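Local structure of cytosine deaminase (Klebsiella pneumoniae, 4R85) at residues R46-F52 with N371-A377; L59-T64 with R98-I103; E152-S156 with S190-L195; G203-D207 with M233-T238; T272-L277 with P313-L317. The protein probably catalyses the hydrolytic deamination of cytosine and 5-methylcytosine at an iron(II) centre, as a member of the amidohydrolase family. All coordinates share one frame; numbering follows the deposited sequence.

From the N terminus, the chain first enters contact 1, where residues 46-52 pair with 371-377 and so close a loop of more than 300 residues that holds the other four contacts. These follow in series and none cross. Contact 2 ties the loop after strand 47-57 to helix 92-108; contact 3 joins the loop after strand 143-149 to helix 185-202; contact 4 pairs strand 205-209 with strand 237-240; contact 5 sets helix 271-277 against the loop after strand 303-305, at the ligand pocket. Contacts 3 and 4 touch through Leu-195 and Val-206. Contacts 2 and 5, far apart in sequence, meet where Ala-61 and Thr-64 pack on Pro-313.

Contact 1 (R46-F52 with N371-A377); sequences RLAIPPF and NLLILDA
An antiparallel strand pair links strand 47-57, which runs on into the parallel sheet of the amidohydrolase barrel, to strand 372-375, returning late in the chain. Ile-49 and Leu-373 form a hydrogen-bonded pair: Leu-373 N gives a nearly straight bond of 2.8 Å to Ile-49 O, and Ile-49 N reaches Leu-373 O at 3.1 Å. Further along, Leu-375 N binds Leu-47 O, and past the strand end Leu-47 N binds Ala-377 O at 2.8 Å, an inverse gamma turn centred on Asp-376 having brought Ala-377 round.

Ile-49, Leu-373 and Leu-375 share one face of this pair. CG1 of Ile-49 lies between the backbone N and the carbonyl carbon (chi1 54°), which carries CD1 to 3.8 Å from Leu-375 CD1. Phe-52 closes over the same patch: its CE1 edge meets Leu-375 CD2 at 3.9 Å, near the ring plane, while Leu-373 CD1 approaches the ring obliquely, 3.5 Å from CD1 of Phe-52. On the other face Ala-48 and Ile-374 form a non-hydrogen-bonded pair, and Leu-372 and Ile-374 rest on Ile-3 of strand 2-7.

At the partly exposed end, the extended Arg-46 side chain brings NE to 2.8 Å from Asp-376 OD1, on the anti side of the carboxylate and 33° out of its plane. The buried backbone N and O of Ile-49 and Leu-373 thus satisfy each other, while the charged pair sits where solvent can reach it.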
# COMPACT_ATOMS: atom_id res chain seq x y z
N ARG A 46 21.48 12.60 -1.86
CA ARG A 46 20.05 12.40 -1.63
C ARG A 46 19.22 13.57 -2.12
O ARG A 46 19.69 14.69 -2.25
CB ARG A 46 19.79 12.16 -0.15
CG ARG A 46 20.30 10.83 0.32
CD ARG A 46 20.19 10.71 1.81
NE ARG A 46 20.83 9.50 2.29
CZ ARG A 46 21.97 9.48 2.96
NH1 ARG A 46 22.60 10.61 3.23
NH2 ARG A 46 22.49 8.33 3.37
N LEU A 47 17.96 13.28 -2.40
CA LEU A 47 17.01 14.26 -2.90
C LEU A 47 16.60 15.30 -1.84
O LEU A 47 16.25 14.95 -0.71
CB LEU A 47 15.78 13.49 -3.37
CG LEU A 47 14.72 14.05 -4.30
CD1 LEU A 47 15.33 14.61 -5.56
CD2 LEU A 47 13.76 12.91 -4.62
N ALA A 48 16.67 16.59 -2.20
CA ALA A 48 16.06 17.64 -1.40
C ALA A 48 14.75 18.06 -2.05
O ALA A 48 14.71 18.34 -3.25
CB ALA A 48 16.99 18.85 -1.28
N ILE A 49 13.67 18.09 -1.28
CA ILE A 49 12.35 18.45 -1.81
C ILE A 49 11.65 19.41 -0.86
O ILE A 49 12.00 19.48 0.32
CB ILE A 49 11.43 17.22 -1.95
CG1 ILE A 49 11.36 16.47 -0.62
CG2 ILE A 49 11.92 16.29 -3.05
CD1 ILE A 49 10.26 15.44 -0.56
N PRO A 50 10.68 20.17 -1.38
CA PRO A 50 9.82 20.92 -0.46
C PRO A 50 9.01 19.94 0.40
O PRO A 50 8.92 18.75 0.06
CB PRO A 50 8.93 21.72 -1.42
CG PRO A 50 8.91 20.91 -2.69
CD PRO A 50 10.31 20.38 -2.79
N PRO A 51 8.44 20.40 1.52
CA PRO A 51 7.80 19.47 2.46
C PRO A 51 6.63 18.71 1.85
O PRO A 51 6.00 19.18 0.90
CB PRO A 51 7.29 20.38 3.59
CG PRO A 51 8.10 21.65 3.45
CD PRO A 51 8.37 21.80 1.99
N PHE A 52 6.34 17.54 2.40
CA PHE A 52 5.13 16.84 1.98
C PHE A 52 3.91 17.65 2.43
O PHE A 52 3.99 18.42 3.39
CB PHE A 52 5.09 15.43 2.55
CG PHE A 52 6.07 14.48 1.90
CD1 PHE A 52 7.07 13.88 2.64
CD2 PHE A 52 5.97 14.19 0.55
CE1 PHE A 52 7.97 13.01 2.05
CE2 PHE A 52 6.86 13.32 -0.05
CZ PHE A 52 7.87 12.73 0.70
N ASN A 371 11.73 25.89 3.89
CA ASN A 371 11.02 24.71 4.34
C ASN A 371 11.33 23.59 3.36
O ASN A 371 10.95 23.67 2.19
CB ASN A 371 9.51 24.95 4.33
CG ASN A 371 9.10 26.14 5.18
OD1 ASN A 371 9.83 26.57 6.07
ND2 ASN A 371 7.91 26.67 4.91
N LEU A 372 12.02 22.56 3.82
CA LEU A 372 12.43 21.47 2.94
C LEU A 372 12.82 20.20 3.69
O LEU A 372 13.06 20.22 4.90
CB LEU A 372 13.58 21.92 2.03
CG LEU A 372 14.95 22.13 2.68
CD1 LEU A 372 16.05 22.03 1.64
CD2 LEU A 372 15.04 23.47 3.40
N LEU A 373 12.88 19.10 2.94
CA LEU A 373 13.24 17.80 3.49
C LEU A 373 14.42 17.22 2.74
O LEU A 373 14.65 17.54 1.56
CB LEU A 373 12.08 16.81 3.35
CG LEU A 373 10.68 17.22 3.77
CD1 LEU A 373 9.70 16.10 3.47
CD2 LEU A 373 10.63 17.59 5.25
N ILE A 374 15.17 16.37 3.42
CA ILE A 374 16.12 15.51 2.74
C ILE A 374 15.60 14.08 2.85
O ILE A 374 15.41 13.56 3.95
CB ILE A 374 17.52 15.62 3.35
CG1 ILE A 374 18.07 17.04 3.15
CG2 ILE A 374 18.46 14.58 2.72
CD1 ILE A 374 19.37 17.30 3.86
N LEU A 375 15.32 13.46 1.70
CA LEU A 375 14.75 12.11 1.63
C LEU A 375 15.85 11.11 1.35
O LEU A 375 16.76 11.40 0.59
CB LEU A 375 13.76 12.02 0.48
CG LEU A 375 12.29 12.35 0.58
CD1 LEU A 375 11.63 11.93 -0.72
CD2 LEU A 375 11.65 11.63 1.77
N ASP A 376 15.75 9.91 1.94
CA ASP A 376 16.76 8.88 1.74
C ASP A 376 16.55 8.14 0.41
O ASP A 376 16.32 6.93 0.39
CB ASP A 376 16.76 7.89 2.91
CG ASP A 376 17.97 6.97 2.91
OD1 ASP A 376 19.01 7.32 2.31
OD2 ASP A 376 17.87 5.88 3.53
N ALA A 377 16.63 8.89 -0.68
CA ALA A 377 16.49 8.35 -2.03
C ALA A 377 16.99 9.41 -3.00
O ALA A 377 17.08 10.58 -2.64
CB ALA A 377 15.05 8.02 -2.32

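Contact 2 (L59-T64 with R98-I103); sequences LDATLT and RALKTI
Residues 59-61 have helical backbone angles without regular helical bonds and lead into a type II beta turn from Ala-61 to Thr-64, which lies against one side of helix 92-108. Two carbonyls of this segment receive Arg-98. Its chain bends about the CG-CD bond (chi3 -73°), turning NH1 onto Asp-60 O and Thr-62 O, both at 2.8 Å. The Thr-62 bond uses a carbonyl lone pair in plane, whereas the donor stands 52° out of the Asp-60 carbonyl plane; NH2 adds a weak bond to Asp-60 O. Both acceptors lie near the guanidinium plane, and Thr-64 CG2 lies over one face, toward its rim, 3.4 Å from NH1. A salt bridge from NE to Asp-94 further limits rotation of the group.

The metal ligands His-56 and His-58 lie at and just past the end of strand 47-57, so Arg-98 ties a loop leaving the active-site end of the barrel to a surrounding helix. The side chain of Ala-61 is, by nearest atoms, about 7 Å from the bound 5-methylcytosine.

Thr-102, one helical turn beyond Arg-98, meets Thr-62 tip to tip, their OG1 atoms 2.8 Å apart; Thr-62 OG1 is also bonded to Ile-310 O. Leu-63 slides past Thr-102 and sets CD1 against the extended Lys-101 chain, 3.7 Å from CD. At the other end Leu-59 straddles the helix surface, CD2 touching Thr-102 CG2 at 3.7 Å and CD1 meeting Ile-103 CG1 at 4.0 Å.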
# COMPACT_ATOMS: atom_id res chain seq x y z
N LEU A 59 -8.83 15.90 11.30
CA LEU A 59 -8.16 15.93 12.61
C LEU A 59 -9.13 15.91 13.79
O LEU A 59 -8.75 15.52 14.89
CB LEU A 59 -7.24 17.14 12.73
CG LEU A 59 -5.99 17.07 11.86
CD1 LEU A 59 -5.12 18.30 12.07
CD2 LEU A 59 -5.21 15.78 12.16
N ASP A 60 -10.37 16.34 13.59
CA ASP A 60 -11.32 16.31 14.70
C ASP A 60 -11.67 14.87 15.09
O ASP A 60 -11.91 14.59 16.27
CB ASP A 60 -12.57 17.16 14.42
CG ASP A 60 -13.38 16.68 13.22
OD1 ASP A 60 -14.59 17.01 13.17
OD2 ASP A 60 -12.83 16.00 12.32
N ALA A 61 -11.67 13.97 14.11
CA ALA A 61 -12.08 12.59 14.34
C ALA A 61 -10.92 11.63 14.54
O ALA A 61 -11.11 10.46 14.85
CB ALA A 61 -12.97 12.10 13.20
N THR A 62 -9.70 12.13 14.37
CA THR A 62 -8.52 11.25 14.43
C THR A 62 -8.38 10.53 15.78
O THR A 62 -8.68 11.09 16.83
CB THR A 62 -7.23 12.03 14.07
OG1 THR A 62 -6.16 11.11 13.88
CG2 THR A 62 -6.88 13.01 15.19
N LEU A 63 -7.94 9.27 15.73
CA LEU A 63 -7.65 8.48 16.93
C LEU A 63 -8.90 8.17 17.76
O LEU A 63 -8.80 8.01 18.97
CB LEU A 63 -6.59 9.16 17.81
CG LEU A 63 -5.35 9.70 17.09
CD1 LEU A 63 -4.35 10.30 18.07
CD2 LEU A 63 -4.70 8.59 16.27
N THR A 64 -10.06 8.11 17.11
CA THR A 64 -11.31 7.80 17.83
C THR A 64 -11.92 6.48 17.37
O THR A 64 -13.05 6.16 17.74
CB THR A 64 -12.39 8.91 17.67
OG1 THR A 64 -12.81 8.99 16.30
CG2 THR A 64 -11.86 10.27 18.12
N ARG A 98 -5.73 14.66 20.78
CA ARG A 98 -5.71 13.75 19.63
C ARG A 98 -5.15 14.42 18.38
O ARG A 98 -4.37 13.82 17.63
CB ARG A 98 -7.11 13.20 19.35
CG ARG A 98 -7.64 12.28 20.45
CD ARG A 98 -9.03 11.71 20.11
NE ARG A 98 -10.09 12.71 20.23
CZ ARG A 98 -10.60 13.41 19.22
NH1 ARG A 98 -10.16 13.23 17.98
NH2 ARG A 98 -11.55 14.30 19.44
N ALA A 99 -5.56 15.66 18.14
CA ALA A 99 -5.08 16.39 16.97
C ALA A 99 -3.57 16.60 17.03
O ALA A 99 -2.86 16.41 16.04
CB ALA A 99 -5.80 17.73 16.85
N LEU A 100 -3.08 16.97 18.21
CA LEU A 100 -1.65 17.21 18.39
C LEU A 100 -0.83 15.95 18.19
O LEU A 100 0.24 15.99 17.59
CB LEU A 100 -1.37 17.83 19.75
CG LEU A 100 -1.77 19.31 19.84
CD1 LEU A 100 -1.51 19.83 21.24
CD2 LEU A 100 -1.01 20.13 18.79
N LYS A 101 -1.33 14.82 18.69
CA LYS A 101 -0.64 13.54 18.48
C LYS A 101 -0.53 13.18 17.00
O LYS A 101 0.51 12.72 16.53
CB LYS A 101 -1.36 12.43 19.24
CG LYS A 101 -0.78 11.05 19.00
CD LYS A 101 -1.26 10.07 20.06
CE LYS A 101 -0.91 8.64 19.69
NZ LYS A 101 -1.29 7.70 20.80
N THR A 102 -1.61 13.39 16.26
CA THR A 102 -1.64 13.04 14.85
C THR A 102 -0.79 14.02 14.03
O THR A 102 -0.11 13.64 13.07
CB THR A 102 -3.09 12.96 14.35
OG1 THR A 102 -3.72 11.82 14.94
CG2 THR A 102 -3.15 12.81 12.83
N ILE A 103 -0.80 15.28 14.43
CA ILE A 103 0.10 16.26 13.83
C ILE A 103 1.56 15.85 14.04
O ILE A 103 2.38 15.97 13.13
CB ILE A 103 -0.18 17.67 14.38
CG1 ILE A 103 -1.49 18.21 13.79
CG2 ILE A 103 0.97 18.61 14.04
CD1 ILE A 103 -1.99 19.47 14.46

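Contact 3 (E152-S156 with S190-L195); sequences EGIES and SSVMFL
The polar part of the contact is a single hydrogen bond from Ser-190 OG to Glu-155 OE1, 2.6 Å long. It meets the carboxylate from above, 42° out of its plane. Glu-155 heads for the helix from CB to CG, and a fold about that bond (chi2 -74°) then turns CD across this direction, so that OE1 faces Ser-190; the first torsion of Ser-190 (chi1 69°) puts OG between its backbone N and carbonyl carbon. The same OE1 is in a salt bridge with Arg-161 of helix 160-170, so one oxygen serves two partners; Lys-187 O, a turn back in the helix, is a second acceptor within hydrogen-bonding range of the serine hydroxyl.

Apolar contacts lie beside this bond. Ile-154 points at helix 185-202 and splits its branches: CG2 touches Phe-194 CD2 at 3.8 Å, approaching the ring obliquely, and CD1 reaches on to Leu-195 CB at 4.3 Å. CD1 also lies 4.0 Å from Ser-191 O. Between the two groups, the aliphatic part of Glu-155 packs on Ser-191, with CG 3.9 Å from CB.

The carboxylate of Glu-182 holds the loop 152-156, accepting from Ile-154 N through OE1 and from Glu-155 N through OE2. The contact joins the loop after strand 143-149 to a helix of the barrel's outer layer. Sharing OE1 between a serine and an arginine would be expected to stabilise the ionised carboxylate of Glu-155.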
# COMPACT_ATOMS: atom_id res chain seq x y z
N GLU A 152 -23.17 16.29 8.50
CA GLU A 152 -24.52 15.77 8.40
C GLU A 152 -25.41 16.59 7.46
O GLU A 152 -26.63 16.44 7.45
CB GLU A 152 -25.13 15.59 9.80
CG GLU A 152 -24.32 14.54 10.57
CD GLU A 152 -24.94 14.14 11.89
OE1 GLU A 152 -24.19 14.03 12.88
OE2 GLU A 152 -26.17 13.94 11.92
N GLY A 153 -24.77 17.43 6.65
CA GLY A 153 -25.49 18.17 5.63
C GLY A 153 -25.74 19.61 6.02
O GLY A 153 -25.91 19.95 7.19
N ILE A 154 -25.75 20.48 5.01
CA ILE A 154 -26.12 21.87 5.18
C ILE A 154 -27.64 22.03 5.25
O ILE A 154 -28.18 22.69 6.14
CB ILE A 154 -25.57 22.72 4.01
CG1 ILE A 154 -24.04 22.70 4.04
CG2 ILE A 154 -26.10 24.15 4.08
CD1 ILE A 154 -23.39 23.42 2.87
N GLU A 155 -28.34 21.42 4.30
CA GLU A 155 -29.78 21.61 4.17
C GLU A 155 -30.53 20.57 4.99
O GLU A 155 -31.73 20.70 5.21
CB GLU A 155 -30.22 21.49 2.70
CG GLU A 155 -29.35 22.22 1.69
CD GLU A 155 -29.55 23.74 1.72
OE1 GLU A 155 -29.34 24.38 0.67
OE2 GLU A 155 -29.90 24.30 2.78
N SER A 156 -29.81 19.54 5.43
CA SER A 156 -30.44 18.34 5.99
C SER A 156 -30.23 18.21 7.51
O SER A 156 -30.70 17.26 8.13
CB SER A 156 -29.90 17.10 5.27
OG SER A 156 -29.90 17.27 3.85
N SER A 190 -28.89 22.96 -4.01
CA SER A 190 -28.99 24.20 -3.26
C SER A 190 -27.85 24.34 -2.26
O SER A 190 -27.38 25.45 -1.99
CB SER A 190 -30.35 24.34 -2.56
OG SER A 190 -30.48 23.40 -1.51
N SER A 191 -27.37 23.21 -1.72
CA SER A 191 -26.24 23.28 -0.79
C SER A 191 -24.99 23.84 -1.47
O SER A 191 -24.24 24.62 -0.88
CB SER A 191 -25.96 21.92 -0.12
OG SER A 191 -25.29 21.02 -1.00
N VAL A 192 -24.77 23.44 -2.73
CA VAL A 192 -23.59 23.94 -3.45
C VAL A 192 -23.74 25.44 -3.73
O VAL A 192 -22.77 26.19 -3.57
CB VAL A 192 -23.32 23.15 -4.74
CG1 VAL A 192 -22.19 23.80 -5.55
CG2 VAL A 192 -22.98 21.68 -4.42
N MET A 193 -24.94 25.87 -4.11
CA MET A 193 -25.17 27.30 -4.34
C MET A 193 -24.91 28.11 -3.07
O MET A 193 -24.24 29.15 -3.11
CB MET A 193 -26.59 27.56 -4.85
CG MET A 193 -26.93 26.81 -6.13
SD MET A 193 -25.79 27.21 -7.49
CE MET A 193 -26.49 26.21 -8.81
N PHE A 194 -25.42 27.61 -1.95
CA PHE A 194 -25.19 28.25 -0.66
C PHE A 194 -23.71 28.36 -0.29
O PHE A 194 -23.24 29.42 0.11
CB PHE A 194 -25.94 27.53 0.48
CG PHE A 194 -25.50 27.99 1.84
CD1 PHE A 194 -25.98 29.18 2.38
CD2 PHE A 194 -24.56 27.26 2.57
CE1 PHE A 194 -25.57 29.63 3.63
CE2 PHE A 194 -24.14 27.70 3.84
CZ PHE A 194 -24.65 28.88 4.36
N LEU A 195 -22.98 27.25 -0.40
CA LEU A 195 -21.61 27.23 0.09
C LEU A 195 -20.71 28.10 -0.79
O LEU A 195 -19.79 28.75 -0.29
CB LEU A 195 -21.07 25.80 0.21
CG LEU A 195 -20.66 24.96 -1.01
CD1 LEU A 195 -19.21 25.21 -1.46
CD2 LEU A 195 -20.87 23.48 -0.71

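Contact 4 (G203-D207 with M233-T238); sequences GRLVD and MGAQVT
Val-206, in strand 205-209, sends its side chain along that of Val-237 in the next strand, the two lying side by side and pointing the same way. Its CB is 4.0 Å from Val-237 CG2. Of the two methyls, CG1 stands anti to the backbone N (chi1 170°) and meets Val-237 CG1, while CG2 reaches Met-233 CE at 4.2 Å, the methionine crossing it at about a right angle after bending at its thioether. Leu-195 and Ala-199 of helix 185-202 cover this valine from outside the sheet.

Its backbone sets the parallel pairing. Val-206 N gives a 2.9 Å bond to Gln-236 O, and Val-206 O takes Thr-238 N at 2.8 Å. These bonds close a beta-alpha-beta crossover, strand 205-209, helix 220-231 and strand 237-240, in the amidohydrolase barrel; both strands end at metal ligands or just short of them, His-209 and His-241. A water 2.8 Å from Val-206 O and 3.1 Å from Thr-238 OG1 links the strands.

The opposite face carries Asp-207 and Thr-238, again side by side, with OD1 of the aspartate 3.7 Å from CB of the threonine. The carboxylate finds its polar partners outside this pair: OD1 forms a salt bridge with Arg-115 and OD2 a hydrogen bond with Ser-240. Where the pairing starts, Leu-205 CD2 packs across the aliphatic part of Gln-236, 3.6 Å from CG.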
# COMPACT_ATOMS: atom_id res chain seq x y z
N GLY A 203 -14.81 35.68 1.23
CA GLY A 203 -13.51 35.56 0.58
C GLY A 203 -12.68 34.37 1.04
O GLY A 203 -11.49 34.51 1.35
N ARG A 204 -13.30 33.19 1.07
CA ARG A 204 -12.62 31.99 1.55
C ARG A 204 -12.40 30.99 0.43
O ARG A 204 -13.00 31.10 -0.65
CB ARG A 204 -13.43 31.34 2.68
CG ARG A 204 -13.79 32.29 3.81
CD ARG A 204 -12.57 32.72 4.63
NE ARG A 204 -12.86 33.94 5.38
CZ ARG A 204 -13.24 33.97 6.66
NH1 ARG A 204 -13.48 35.13 7.24
NH2 ARG A 204 -13.37 32.85 7.35
N LEU A 205 -11.54 30.02 0.68
CA LEU A 205 -11.32 28.92 -0.24
C LEU A 205 -12.49 27.94 -0.11
O LEU A 205 -13.32 28.07 0.79
CB LEU A 205 -10.00 28.21 0.08
CG LEU A 205 -8.75 29.09 0.07
CD1 LEU A 205 -7.49 28.24 0.24
CD2 LEU A 205 -8.68 29.88 -1.23
N VAL A 206 -12.55 26.97 -1.02
CA VAL A 206 -13.61 25.96 -1.02
C VAL A 206 -13.01 24.57 -1.17
O VAL A 206 -12.14 24.36 -2.02
CB VAL A 206 -14.58 26.19 -2.20
CG1 VAL A 206 -15.55 25.02 -2.37
CG2 VAL A 206 -15.34 27.49 -2.00
N ASP A 207 -13.44 23.63 -0.35
CA ASP A 207 -13.04 22.23 -0.51
C ASP A 207 -14.19 21.32 -0.10
O ASP A 207 -14.49 21.20 1.08
CB ASP A 207 -11.82 21.91 0.35
CG ASP A 207 -11.15 20.61 -0.04
OD1 ASP A 207 -9.90 20.54 0.03
OD2 ASP A 207 -11.86 19.65 -0.41
N MET A 233 -13.62 31.53 -9.72
CA MET A 233 -12.87 31.16 -8.52
C MET A 233 -12.25 29.76 -8.57
O MET A 233 -11.98 29.17 -7.53
CB MET A 233 -13.72 31.38 -7.25
CG MET A 233 -15.13 30.83 -7.30
SD MET A 233 -16.20 31.44 -5.95
CE MET A 233 -15.32 30.85 -4.50
N GLY A 234 -12.01 29.24 -9.77
CA GLY A 234 -11.53 27.87 -9.90
C GLY A 234 -10.30 27.51 -9.09
O GLY A 234 -10.26 26.46 -8.44
N ALA A 235 -9.28 28.36 -9.12
CA ALA A 235 -8.04 28.12 -8.38
C ALA A 235 -8.29 27.96 -6.87
O ALA A 235 -7.53 27.29 -6.17
CB ALA A 235 -7.03 29.24 -8.65
N GLN A 236 -9.36 28.57 -6.39
CA GLN A 236 -9.67 28.57 -4.96
C GLN A 236 -10.61 27.43 -4.57
O GLN A 236 -11.05 27.34 -3.42
CB GLN A 236 -10.30 29.90 -4.55
CG GLN A 236 -9.34 31.09 -4.57
CD GLN A 236 -9.02 31.56 -5.97
OE1 GLN A 236 -9.92 31.73 -6.80
NE2 GLN A 236 -7.74 31.75 -6.25
N VAL A 237 -10.90 26.55 -5.52
CA VAL A 237 -11.89 25.50 -5.32
C VAL A 237 -11.30 24.11 -5.50
O VAL A 237 -10.62 23.84 -6.49
CB VAL A 237 -13.09 25.67 -6.29
CG1 VAL A 237 -14.09 24.51 -6.13
CG2 VAL A 237 -13.78 27.02 -6.03
N THR A 238 -11.56 23.23 -4.54
CA THR A 238 -11.14 21.83 -4.65
C THR A 238 -12.35 20.91 -4.51
O THR A 238 -13.24 21.16 -3.69
CB THR A 238 -10.08 21.47 -3.58
OG1 THR A 238 -8.91 22.27 -3.77
CG2 THR A 238 -9.70 19.99 -3.68
O HOH W 1 -9.37 24.82 -2.14

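Contact 5 (T272-L277 with P313-L317); sequences TESIHL and PWYPL. With 17E (5-methylcytosine), chain G.
Glu-273 lays its carboxylate against two consecutive aromatic residues and the bound 5-methylcytosine at once. OE1 comes 3.4 Å from Tyr-315 CB, and OE2 lies 3.5 Å from both Trp-314 CB and the methyl CM5 of the ligand. A bend at chi2 (98°) steers it there, and OE2 is hydrogen-bonded to Ser-309.

The indole of Trp-314 turns one face to the ligand, whose C6 sits above its middle, 3.4 Å from CE2, the two rings being clearly inclined; Pro-313 CB approaches the opposite face near its rim. NE1 is bonded to Leu-76 O, which helps fix the ring's rotation, while Leu-277 CD1 approaches CD1 of the indole obliquely.

His-276 turns its edge to the main chain of Trp-314, NE2 standing 2.9 Å from the carbonyl O. Tyr-315 in turn directs its edge at the imidazole face in an offset edge-to-face pair, planes 74° apart. Its hydroxyl is hydrogen-bonded to Arg-324 and to His-331 of the second subunit.

Helix 271-277 and the loop after strand 303-305 therefore form one pocket wall, backed by the dimer interface, in which the indole face covers one side of the ligand ring and the carboxylate borders its methyl.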
# COMPACT_ATOMS: atom_id res chain seq x y z
N THR A 272 -6.32 5.09 -0.25
CA THR A 272 -6.44 4.06 0.78
C THR A 272 -7.83 4.11 1.42
O THR A 272 -8.40 3.08 1.74
CB THR A 272 -5.36 4.16 1.89
OG1 THR A 272 -5.43 5.44 2.53
CG2 THR A 272 -3.98 3.95 1.31
N GLU A 273 -8.37 5.31 1.57
CA GLU A 273 -9.68 5.43 2.20
C GLU A 273 -10.76 4.89 1.27
O GLU A 273 -11.64 4.13 1.69
CB GLU A 273 -9.98 6.88 2.56
CG GLU A 273 -11.18 7.03 3.46
CD GLU A 273 -10.78 7.17 4.92
OE1 GLU A 273 -9.58 7.02 5.24
OE2 GLU A 273 -11.67 7.45 5.75
N SER A 274 -10.67 5.28 0.01
CA SER A 274 -11.71 4.92 -0.95
C SER A 274 -11.72 3.44 -1.29
O SER A 274 -12.78 2.85 -1.45
CB SER A 274 -11.62 5.79 -2.19
OG SER A 274 -11.98 7.12 -1.83
N ILE A 275 -10.54 2.82 -1.38
CA ILE A 275 -10.51 1.39 -1.63
C ILE A 275 -11.17 0.63 -0.46
O ILE A 275 -11.75 -0.44 -0.65
CB ILE A 275 -9.07 0.88 -1.89
CG1 ILE A 275 -9.10 -0.49 -2.56
CG2 ILE A 275 -8.24 0.89 -0.62
CD1 ILE A 275 -9.49 -0.43 -4.04
N HIS A 276 -11.09 1.20 0.73
CA HIS A 276 -11.71 0.62 1.92
C HIS A 276 -13.23 0.88 1.98
O HIS A 276 -14.01 -0.03 2.21
CB HIS A 276 -11.00 1.17 3.17
CG HIS A 276 -11.71 0.89 4.46
ND1 HIS A 276 -11.89 -0.38 4.97
CD2 HIS A 276 -12.24 1.74 5.38
CE1 HIS A 276 -12.53 -0.31 6.12
NE2 HIS A 276 -12.76 0.97 6.39
N LEU A 277 -13.64 2.13 1.76
CA LEU A 277 -15.05 2.51 1.92
C LEU A 277 -15.90 2.26 0.67
O LEU A 277 -17.11 2.09 0.77
CB LEU A 277 -15.17 3.99 2.29
CG LEU A 277 -14.61 4.45 3.63
CD1 LEU A 277 -14.93 5.92 3.80
CD2 LEU A 277 -15.22 3.63 4.78
N PRO A 313 -13.52 6.81 12.86
CA PRO A 313 -14.65 5.89 12.68
C PRO A 313 -14.77 5.28 11.27
O PRO A 313 -15.48 4.29 11.11
CB PRO A 313 -15.87 6.78 12.94
CG PRO A 313 -15.36 7.90 13.78
CD PRO A 313 -13.97 8.15 13.29
N TRP A 314 -14.07 5.84 10.29
CA TRP A 314 -14.17 5.36 8.91
C TRP A 314 -13.03 4.42 8.52
O TRP A 314 -13.19 3.58 7.63
CB TRP A 314 -14.21 6.54 7.92
CG TRP A 314 -15.45 7.34 8.04
CD1 TRP A 314 -16.63 7.14 7.36
CD2 TRP A 314 -15.66 8.48 8.89
NE1 TRP A 314 -17.56 8.09 7.75
CE2 TRP A 314 -16.99 8.91 8.69
CE3 TRP A 314 -14.85 9.17 9.80
CZ2 TRP A 314 -17.53 10.01 9.38
CZ3 TRP A 314 -15.39 10.26 10.49
CH2 TRP A 314 -16.72 10.67 10.27
N TYR A 315 -11.89 4.55 9.18
CA TYR A 315 -10.67 3.89 8.73
C TYR A 315 -9.76 3.55 9.91
O TYR A 315 -9.31 4.44 10.62
CB TYR A 315 -9.96 4.82 7.74
CG TYR A 315 -8.69 4.27 7.13
CD1 TYR A 315 -7.45 4.67 7.59
CD2 TYR A 315 -8.74 3.36 6.07
CE1 TYR A 315 -6.27 4.20 7.02
CE2 TYR A 315 -7.57 2.87 5.49
CZ TYR A 315 -6.34 3.29 5.97
OH TYR A 315 -5.18 2.81 5.41
N PRO A 316 -9.50 2.25 10.13
CA PRO A 316 -8.85 1.86 11.39
C PRO A 316 -7.33 1.98 11.39
O PRO A 316 -6.71 1.83 12.45
CB PRO A 316 -9.28 0.39 11.57
CG PRO A 316 -9.49 -0.11 10.16
CD PRO A 316 -9.97 1.09 9.35
N LEU A 317 -6.73 2.24 10.23
CA LEU A 317 -5.27 2.32 10.14
C LEU A 317 -4.79 3.77 10.02
O LEU A 317 -5.50 4.70 10.44
CB LEU A 317 -4.76 1.44 9.00
CG LEU A 317 -5.01 -0.06 9.21
CD1 LEU A 317 -4.58 -0.85 7.97
CD2 LEU A 317 -4.26 -0.57 10.43
N1 17E G . -16.70 11.92 6.61
C2 17E G . -16.99 11.76 5.32
O2 17E G . -18.20 12.19 4.84
N3 17E G . -16.13 11.18 4.48
C4 17E G . -14.94 10.74 4.92
N4 17E G . -14.03 10.12 4.01
C5 17E G . -14.59 10.89 6.26
C6 17E G . -15.51 11.51 7.10
CM5 17E G . -13.27 10.41 6.77